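Local coordinates for protein flavin-dependent monooxygenase, oxygenase subunit HsaA (PDB 2RFQ) that hydroxylates the phenolic ring of the cholesterol-derived secosteroid 3-HSA to the catechol 3,4-DHSA, using reduced flavin and molecular oxygen, at residues 227-239 against 297-309. Numbering follows the deposited sequence.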
# COMPACT_ATOMS: atom_id res chain seq x y z
N PRO A 227 26.58 -16.54 -26.94
CA PRO A 227 25.78 -15.30 -26.79
C PRO A 227 25.55 -14.86 -25.35
O PRO A 227 25.36 -13.66 -25.10
CB PRO A 227 24.45 -15.64 -27.50
CG PRO A 227 24.41 -17.19 -27.51
CD PRO A 227 25.86 -17.57 -27.72
N VAL A 228 25.59 -15.78 -24.39
CA VAL A 228 25.38 -15.38 -23.00
C VAL A 228 26.41 -14.32 -22.54
O VAL A 228 26.10 -13.46 -21.70
CB VAL A 228 25.34 -16.60 -22.03
CG1 VAL A 228 26.71 -17.27 -21.90
CG2 VAL A 228 24.82 -16.17 -20.65
N TYR A 229 27.63 -14.35 -23.11
CA TYR A 229 28.68 -13.41 -22.67
C TYR A 229 28.51 -12.01 -23.25
O TYR A 229 29.26 -11.10 -22.87
CB TYR A 229 30.10 -13.98 -22.90
CG TYR A 229 30.26 -15.31 -22.24
CD1 TYR A 229 30.12 -15.44 -20.85
CD2 TYR A 229 30.47 -16.47 -22.99
CE1 TYR A 229 30.17 -16.68 -20.21
CE2 TYR A 229 30.55 -17.70 -22.38
CZ TYR A 229 30.42 -17.81 -20.99
OH TYR A 229 30.48 -19.03 -20.37
N LYS A 230 27.51 -11.82 -24.12
CA LYS A 230 27.22 -10.49 -24.67
C LYS A 230 26.07 -9.83 -23.89
O LYS A 230 25.64 -8.71 -24.23
CB LYS A 230 26.91 -10.59 -26.16
CG LYS A 230 28.12 -11.07 -26.93
CD LYS A 230 27.87 -11.17 -28.42
CE LYS A 230 29.19 -11.46 -29.14
NZ LYS A 230 29.67 -12.87 -28.95
N MSE A 231 25.56 -10.53 -22.88
CA MSE A 231 24.50 -9.95 -22.03
C MSE A 231 25.04 -8.74 -21.26
O MSE A 231 26.18 -8.76 -20.84
CB MSE A 231 23.97 -10.99 -21.04
CG MSE A 231 23.25 -12.13 -21.71
SE MSE A 231 21.38 -11.65 -22.12
CE MSE A 231 20.69 -11.58 -20.26
N PRO A 232 24.19 -7.71 -21.07
CA PRO A 232 24.63 -6.52 -20.34
C PRO A 232 24.81 -6.78 -18.85
O PRO A 232 23.96 -7.41 -18.23
CB PRO A 232 23.49 -5.50 -20.60
CG PRO A 232 22.29 -6.32 -20.84
CD PRO A 232 22.81 -7.58 -21.57
N TRP A 233 25.94 -6.30 -18.30
CA TRP A 233 26.19 -6.39 -16.85
C TRP A 233 25.04 -5.80 -16.04
O TRP A 233 24.72 -6.32 -14.96
CB TRP A 233 27.50 -5.67 -16.51
CG TRP A 233 27.95 -5.78 -15.06
CD1 TRP A 233 28.13 -4.74 -14.20
CD2 TRP A 233 28.35 -6.97 -14.34
NE1 TRP A 233 28.59 -5.20 -12.98
CE2 TRP A 233 28.74 -6.56 -13.04
CE3 TRP A 233 28.41 -8.32 -14.66
CZ2 TRP A 233 29.19 -7.45 -12.07
CZ3 TRP A 233 28.84 -9.24 -13.67
CH2 TRP A 233 29.23 -8.79 -12.40
N GLY A 234 24.45 -4.71 -16.53
CA GLY A 234 23.37 -4.03 -15.81
C GLY A 234 22.13 -4.89 -15.62
O GLY A 234 21.29 -4.60 -14.75
N THR A 235 21.96 -5.91 -16.48
CA THR A 235 20.98 -6.96 -16.22
C THR A 235 21.54 -8.17 -15.44
O THR A 235 20.93 -8.64 -14.49
CB THR A 235 20.33 -7.44 -17.54
OG1 THR A 235 19.59 -6.35 -18.11
CG2 THR A 235 19.36 -8.60 -17.28
N ILE A 236 22.68 -8.68 -15.87
CA ILE A 236 23.24 -9.91 -15.30
C ILE A 236 23.50 -9.82 -13.80
O ILE A 236 23.13 -10.74 -13.03
CB ILE A 236 24.55 -10.27 -16.05
CG1 ILE A 236 24.19 -10.70 -17.49
CG2 ILE A 236 25.38 -11.33 -15.29
CD1 ILE A 236 23.57 -12.15 -17.60
N HIS A 237 24.18 -8.75 -13.38
CA HIS A 237 24.58 -8.69 -11.96
C HIS A 237 23.38 -8.37 -11.07
O HIS A 237 23.09 -9.12 -10.13
CB HIS A 237 25.77 -7.75 -11.77
CG HIS A 237 26.14 -7.52 -10.33
ND1 HIS A 237 26.42 -8.55 -9.46
CD2 HIS A 237 26.26 -6.38 -9.62
CE1 HIS A 237 26.70 -8.05 -8.27
NE2 HIS A 237 26.61 -6.74 -8.34
N PRO A 238 22.63 -7.29 -11.39
CA PRO A 238 21.45 -7.08 -10.53
C PRO A 238 20.44 -8.26 -10.50
O PRO A 238 19.84 -8.53 -9.45
CB PRO A 238 20.81 -5.80 -11.12
CG PRO A 238 22.01 -5.06 -11.68
CD PRO A 238 22.80 -6.19 -12.35
N THR A 239 20.26 -8.96 -11.62
CA THR A 239 19.36 -10.14 -11.60
C THR A 239 19.94 -11.24 -10.67
O THR A 239 19.18 -11.94 -9.99
CB THR A 239 19.11 -10.66 -13.02
OG1 THR A 239 18.47 -9.61 -13.78
CG2 THR A 239 18.17 -11.91 -13.02
N LEU A 297 11.34 -10.93 -14.01
CA LEU A 297 12.78 -11.09 -13.85
C LEU A 297 13.36 -12.06 -14.87
O LEU A 297 14.35 -11.75 -15.53
CB LEU A 297 13.10 -11.55 -12.42
CG LEU A 297 14.59 -11.47 -12.05
CD1 LEU A 297 15.02 -10.00 -11.81
CD2 LEU A 297 14.81 -12.29 -10.81
N SER A 298 12.74 -13.22 -15.00
CA SER A 298 13.18 -14.19 -15.99
C SER A 298 12.81 -13.75 -17.42
O SER A 298 13.58 -13.99 -18.38
CB SER A 298 12.63 -15.57 -15.63
OG SER A 298 11.23 -15.66 -15.80
N GLY A 299 11.65 -13.09 -17.57
CA GLY A 299 11.17 -12.62 -18.88
C GLY A 299 12.10 -11.63 -19.56
O GLY A 299 12.39 -11.76 -20.77
N ASN A 300 12.54 -10.62 -18.82
CA ASN A 300 13.45 -9.64 -19.39
C ASN A 300 14.78 -10.29 -19.78
O ASN A 300 15.35 -9.98 -20.82
CB ASN A 300 13.66 -8.48 -18.42
CG ASN A 300 12.42 -7.63 -18.25
OD1 ASN A 300 12.11 -7.19 -17.11
ND2 ASN A 300 11.72 -7.35 -19.35
N VAL A 301 15.28 -11.20 -18.93
CA VAL A 301 16.51 -11.93 -19.26
C VAL A 301 16.30 -12.74 -20.55
O VAL A 301 17.13 -12.70 -21.47
CB VAL A 301 16.96 -12.84 -18.10
CG1 VAL A 301 18.00 -13.82 -18.58
CG2 VAL A 301 17.56 -11.97 -16.97
N ALA A 302 15.18 -13.46 -20.62
CA ALA A 302 14.88 -14.26 -21.83
C ALA A 302 14.82 -13.40 -23.12
O ALA A 302 15.33 -13.80 -24.19
CB ALA A 302 13.57 -15.05 -21.62
N ASP A 303 14.20 -12.23 -23.02
CA ASP A 303 14.07 -11.33 -24.16
C ASP A 303 15.42 -10.81 -24.60
O ASP A 303 15.74 -10.79 -25.81
CB ASP A 303 13.13 -10.18 -23.82
CG ASP A 303 11.66 -10.62 -23.74
OD1 ASP A 303 11.35 -11.80 -23.98
OD2 ASP A 303 10.82 -9.74 -23.49
N GLU A 304 16.26 -10.41 -23.65
CA GLU A 304 17.61 -9.96 -24.02
C GLU A 304 18.36 -11.09 -24.72
O GLU A 304 18.98 -10.89 -25.78
CB GLU A 304 18.40 -9.49 -22.79
CG GLU A 304 17.76 -8.30 -22.04
CD GLU A 304 18.61 -7.78 -20.91
OE1 GLU A 304 19.65 -8.39 -20.60
OE2 GLU A 304 18.22 -6.75 -20.31
N TYR A 305 18.30 -12.29 -24.14
CA TYR A 305 19.08 -13.43 -24.64
C TYR A 305 18.61 -13.84 -26.03
O TYR A 305 19.42 -14.15 -26.91
CB TYR A 305 18.95 -14.61 -23.67
CG TYR A 305 19.85 -15.77 -24.00
CD1 TYR A 305 21.26 -15.62 -24.03
CD2 TYR A 305 19.30 -17.03 -24.27
CE1 TYR A 305 22.09 -16.71 -24.32
CE2 TYR A 305 20.12 -18.12 -24.55
CZ TYR A 305 21.51 -17.96 -24.58
OH TYR A 305 22.30 -19.04 -24.86
N ALA A 306 17.29 -13.82 -26.23
CA ALA A 306 16.74 -14.17 -27.57
C ALA A 306 17.27 -13.24 -28.65
O ALA A 306 17.57 -13.67 -29.77
CB ALA A 306 15.22 -14.13 -27.54
N LEU A 307 17.38 -11.94 -28.32
CA LEU A 307 17.90 -10.99 -29.29
C LEU A 307 19.35 -11.32 -29.62
O LEU A 307 19.73 -11.32 -30.78
CB LEU A 307 17.74 -9.55 -28.78
CG LEU A 307 16.30 -9.05 -28.71
CD1 LEU A 307 16.25 -7.81 -27.82
CD2 LEU A 307 15.84 -8.71 -30.13
N LEU A 308 20.15 -11.62 -28.60
CA LEU A 308 21.55 -11.95 -28.81
C LEU A 308 21.70 -13.21 -29.66
O LEU A 308 22.54 -13.26 -30.55
CB LEU A 308 22.27 -12.12 -27.48
CG LEU A 308 22.37 -10.80 -26.68
CD1 LEU A 308 22.92 -11.13 -25.30
CD2 LEU A 308 23.27 -9.82 -27.41
N VAL A 309 20.91 -14.23 -29.35
CA VAL A 309 20.95 -15.48 -30.10
C VAL A 309 20.63 -15.21 -31.58
O VAL A 309 21.16 -15.86 -32.49
CB VAL A 309 20.03 -16.55 -29.46
CG1 VAL A 309 19.88 -17.78 -30.38
CG2 VAL A 309 20.59 -16.99 -28.11
O HOH W 1 25.12 -19.03 -24.48
O HOH W 2 15.96 -9.47 -15.11
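Thr235 OG1 donates a hydrogen bond of 2.6 Å to Glu304 OE2, meeting the carboxylate on the syn lone pair. The bond ties the first turn of helix 233-266 to the last turns of helix 277-309, two members of the C-terminal helical bundle of the acyl-CoA dehydrogenase fold, whose segments 233-239 and 297-309 run roughly antiparallel (147°). Extended beyond CG, the Glu304 side chain spans the gap between the helices, while Ala322 of helix 316-344 touches both partners. The other oxygen, OE1, lies 3.4 Å from CG of Pro232, the N-cap residue of the helix. A leucine in place of Glu304 would probably leave the Thr235 hydroxyl without this acceptor and Pro232 without its carboxylate neighbour.

Before this helix, the selenomethionine Met231, bent at chi2 (-83°) and chi3 (-69°), packs against the root of the glutamate, SE and CE both touching Glu304 CB: its SE packs 3.6 Å from Leu308 CD1, and CE meets Val301 CG1. The selenium also reaches the edge of the Tyr305 ring. Farther out, Leu308 packs against Pro227 and Lys230, CB on Pro227 CB and CD2 on Lys230 CB, and Val309 CG2 touches Pro227 CG and lies over one face of the Tyr305 ring, toward its rim. A water in the plane of that ring joins Tyr305 OH to Val228 N.

At the other end, Thr239 CG2 lies anti to its own nitrogen and rests 3.7 Å from Leu297 CG. This leaves Thr239 OG1 to bond Thr235 O, which Thr239 N approaches from the opposite face of the carbonyl plane. A second water donates to both Thr239 OG1 and Leu297 O, at 2.8 Å from each.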